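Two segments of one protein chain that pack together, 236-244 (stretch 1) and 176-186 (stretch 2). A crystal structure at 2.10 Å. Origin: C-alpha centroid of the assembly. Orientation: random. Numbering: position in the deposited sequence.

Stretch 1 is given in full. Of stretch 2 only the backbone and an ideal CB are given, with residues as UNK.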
# COMPACT_ATOMS: atom_id res chain seq x y z
N GLY A 236 8.09 -5.88 -3.91
CA GLY A 236 8.14 -4.60 -4.56
C GLY A 236 9.48 -3.91 -4.75
O GLY A 236 9.58 -3.06 -5.61
N VAL A 237 10.51 -4.26 -3.98
CA VAL A 237 11.84 -3.65 -4.14
C VAL A 237 12.90 -4.74 -4.12
O VAL A 237 12.60 -5.88 -3.75
CB VAL A 237 12.11 -2.55 -3.06
CG1 VAL A 237 10.99 -1.48 -3.09
CG2 VAL A 237 12.21 -3.15 -1.68
N GLY A 238 14.11 -4.41 -4.57
CA GLY A 238 15.20 -5.37 -4.66
C GLY A 238 15.90 -5.66 -3.33
O GLY A 238 16.21 -4.75 -2.56
N MSE A 239 16.13 -6.94 -3.07
CA MSE A 239 16.91 -7.40 -1.93
C MSE A 239 18.39 -7.29 -2.27
O MSE A 239 18.76 -6.85 -3.36
CB MSE A 239 16.51 -8.82 -1.55
CG MSE A 239 15.03 -8.98 -1.16
SE MSE A 239 14.39 -7.97 0.41
CE MSE A 239 13.70 -6.34 -0.48
N ALA A 240 19.27 -7.68 -1.35
CA ALA A 240 20.71 -7.56 -1.60
C ALA A 240 21.49 -8.63 -0.84
O ALA A 240 21.08 -9.80 -0.81
CB ALA A 240 21.22 -6.08 -1.30
N LEU A 241 22.58 -8.26 -0.19
CA LEU A 241 23.45 -9.24 0.47
C LEU A 241 22.79 -10.31 1.32
O LEU A 241 23.09 -11.50 1.16
CB LEU A 241 24.54 -8.55 1.29
CG LEU A 241 25.38 -9.37 2.27
CD1 LEU A 241 26.26 -10.40 1.50
CD2 LEU A 241 26.23 -8.43 3.14
N HIS A 242 21.90 -9.92 2.23
CA HIS A 242 21.35 -10.90 3.13
C HIS A 242 20.63 -12.01 2.39
O HIS A 242 20.89 -13.19 2.64
CB HIS A 242 20.41 -10.28 4.15
CG HIS A 242 19.64 -11.30 4.91
ND1 HIS A 242 20.14 -11.93 6.04
CD2 HIS A 242 18.41 -11.82 4.69
CE1 HIS A 242 19.24 -12.78 6.49
NE2 HIS A 242 18.18 -12.74 5.69
N HIS A 243 19.70 -11.63 1.53
CA HIS A 243 18.95 -12.62 0.75
C HIS A 243 19.82 -13.44 -0.19
O HIS A 243 19.66 -14.65 -0.28
CB HIS A 243 17.78 -11.96 0.03
CG HIS A 243 16.73 -11.45 0.98
ND1 HIS A 243 16.92 -10.32 1.76
CD2 HIS A 243 15.51 -11.94 1.29
CE1 HIS A 243 15.85 -10.14 2.51
NE2 HIS A 243 14.98 -11.11 2.25
N LYS A 244 20.77 -12.81 -0.84
CA LYS A 244 21.65 -13.58 -1.71
C LYS A 244 22.46 -14.64 -0.94
O LYS A 244 22.58 -15.79 -1.38
CB LYS A 244 22.63 -12.63 -2.42
CG LYS A 244 21.94 -11.74 -3.44
CD LYS A 244 21.55 -12.59 -4.66
CE LYS A 244 20.79 -11.80 -5.73
NZ LYS A 244 20.92 -12.55 -7.06
N UNK A 176 11.30 -10.18 8.81
CA UNK A 176 12.00 -8.93 9.17
C UNK A 176 13.14 -8.67 8.19
O UNK A 176 13.36 -7.54 7.81
CB UNK A 176 12.54 -9.00 10.60
N UNK A 177 13.84 -9.73 7.76
CA UNK A 177 14.93 -9.59 6.79
C UNK A 177 14.46 -8.92 5.53
O UNK A 177 15.19 -8.09 4.98
CB UNK A 177 15.53 -10.95 6.45
N UNK A 178 13.28 -9.31 5.03
CA UNK A 178 12.76 -8.71 3.77
C UNK A 178 12.62 -7.19 3.94
O UNK A 178 13.04 -6.40 3.09
CB UNK A 178 11.41 -9.32 3.39
N UNK A 179 12.01 -6.81 5.04
CA UNK A 179 11.81 -5.41 5.36
C UNK A 179 13.15 -4.67 5.59
O UNK A 179 13.34 -3.53 5.12
CB UNK A 179 10.92 -5.29 6.60
N UNK A 180 14.05 -5.29 6.33
CA UNK A 180 15.35 -4.64 6.65
C UNK A 180 16.10 -4.23 5.39
O UNK A 180 16.55 -3.09 5.27
CB UNK A 180 16.23 -5.58 7.48
N UNK A 181 16.20 -5.14 4.43
CA UNK A 181 16.87 -4.87 3.14
C UNK A 181 16.05 -4.00 2.22
O UNK A 181 16.60 -3.24 1.41
CB UNK A 181 17.19 -6.18 2.42
N UNK A 182 14.73 -4.10 2.32
CA UNK A 182 13.85 -3.22 1.58
C UNK A 182 14.16 -1.76 1.90
O UNK A 182 14.13 -0.89 1.03
CB UNK A 182 12.39 -3.54 1.89
N UNK A 183 14.47 -1.48 3.16
CA UNK A 183 14.76 -0.11 3.54
C UNK A 183 15.99 0.44 2.84
O UNK A 183 16.15 1.63 2.78
CB UNK A 183 14.94 -0.02 5.06
N UNK A 184 16.93 -0.41 2.40
CA UNK A 184 18.08 0.12 1.70
C UNK A 184 18.20 -0.32 0.25
O UNK A 184 19.25 -0.21 -0.36
CB UNK A 184 19.35 -0.28 2.45
N UNK A 185 17.08 -0.77 -0.31
CA UNK A 185 17.05 -1.25 -1.67
C UNK A 185 17.48 -0.16 -2.60
O UNK A 185 17.24 1.00 -2.36
CB UNK A 185 15.66 -1.76 -2.05
N UNK A 186 18.10 -0.56 -3.69
CA UNK A 186 18.50 0.40 -4.68
C UNK A 186 17.28 1.12 -5.20
O UNK A 186 17.36 2.28 -5.54
CB UNK A 186 19.27 -0.27 -5.82

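Position 176 lies in a helix, with nothing of stretch 1 within 5.5 Å of its ideal CB; this contact sets no rule there, and the residue is Ile176. At 177 the CB points toward stretch 1 and lies 3.3 Å from His242 NE2, with His243 CE1 at 4.0 Å, so a small side chain suits best. It is Ala177, whose CB ends 3.2 Å from His242 NE2.

At 178 the CB points sideways, 4.1 Å from His243 NE2 and 4.4 Å from Met239 SE. An imidazole nitrogen so near invites a polar partner: histidine, asparagine, glutamine or serine could be considered. The choice is His178. With chi1 in m, His178 ND1 hydrogen-bonds His243 NE2 at 2.9 Å, and the two rings meet rim to rim.

Positions 179 and 180 point away and sideways, beyond the reach of stretch 1, which leaves their choice open; they are Ala179 and Ala180.

Position 181 carries the contact. Its CB points toward stretch 1, where the first turn of a helix begins after Ala240 and leaves backbone N-H groups without helical partners; His243 ND1 stands beside them. Such a cluster of donors calls for an acceptor on a flexible arm, glutamate above all, with glutamine a weaker candidate. It is Glu181: Glu181 OE1 accepts from Ala240 N at 2.9 Å, from His243 N at 3.2 Å and from His243 ND1 at 2.6 Å, while OE2 takes His242 N at 2.9 Å.

At 182 an ideal CB would sit 3.6 Å from Val237 CG2 and 3.2 Å from the carbonyl O of 178, which would crowd it. Glycine fits. It is Gly182, and Val237 CG2 packs 3.6 Å from Gly182 CA.

Position 183 points away, free of stretch 1, and is Leu183. At 184 the CB points sideways and is out of reach, but a long side chain could reach Ala240; an aromatic or a long aliphatic one would serve. Tyr184, with chi1 in p, brings its ring edge to Ala240, CE1 to CB 4.3 Å, and its OH donates to Glu181 OE2 at 2.5 Å, bracing the carboxylate.

Position 185 points toward stretch 1 with its CB 3.1 Å from Gly238 O, so little beyond a methyl is comfortable. Ala185 packs its CB 3.8 Å from Val237 CG2. At 186 the CB points sideways into open space and many residues would do; Arg186 makes no contact with stretch 1.

Stretch 2, residues 176-186: IAHAAEGLYAR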
# COMPACT_ATOMS: atom_id res chain seq x y z
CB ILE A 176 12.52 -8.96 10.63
CG1 ILE A 176 11.36 -8.78 11.58
CG2 ILE A 176 13.61 -7.85 10.85
CD1 ILE A 176 11.66 -9.01 13.04
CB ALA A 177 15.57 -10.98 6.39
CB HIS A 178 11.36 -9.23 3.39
CG HIS A 178 11.21 -10.72 3.33
ND1 HIS A 178 12.22 -11.58 2.95
CD2 HIS A 178 10.12 -11.50 3.54
CE1 HIS A 178 11.77 -12.82 2.96
NE2 HIS A 178 10.50 -12.81 3.31
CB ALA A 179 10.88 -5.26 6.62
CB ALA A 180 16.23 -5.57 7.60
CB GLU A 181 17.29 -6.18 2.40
CG GLU A 181 18.31 -6.98 3.13
CD GLU A 181 19.28 -7.68 2.21
OE1 GLU A 181 18.85 -8.56 1.39
OE2 GLU A 181 20.48 -7.34 2.35
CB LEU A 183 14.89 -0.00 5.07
CG LEU A 183 13.58 -0.12 5.82
CD1 LEU A 183 13.81 -0.48 7.30
CD2 LEU A 183 12.81 1.19 5.66
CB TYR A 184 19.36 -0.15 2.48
CG TYR A 184 19.72 -1.58 2.82
CD1 TYR A 184 20.20 -2.44 1.85
CD2 TYR A 184 19.72 -2.02 4.15
CE1 TYR A 184 20.61 -3.73 2.20
CE2 TYR A 184 20.15 -3.30 4.49
CZ TYR A 184 20.59 -4.13 3.51
OH TYR A 184 21.03 -5.38 3.83
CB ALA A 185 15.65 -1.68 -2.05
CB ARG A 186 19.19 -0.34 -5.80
CG ARG A 186 19.81 0.52 -6.81
CD ARG A 186 20.25 -0.37 -7.92
NE ARG A 186 21.06 0.38 -8.85
CZ ARG A 186 21.72 -0.18 -9.85
NH1 ARG A 186 21.63 -1.50 -10.05
NH2 ARG A 186 22.47 0.57 -10.65
O HOH W 1 18.28 -4.29 -0.56
O HOH W 2 18.34 -3.30 -4.03
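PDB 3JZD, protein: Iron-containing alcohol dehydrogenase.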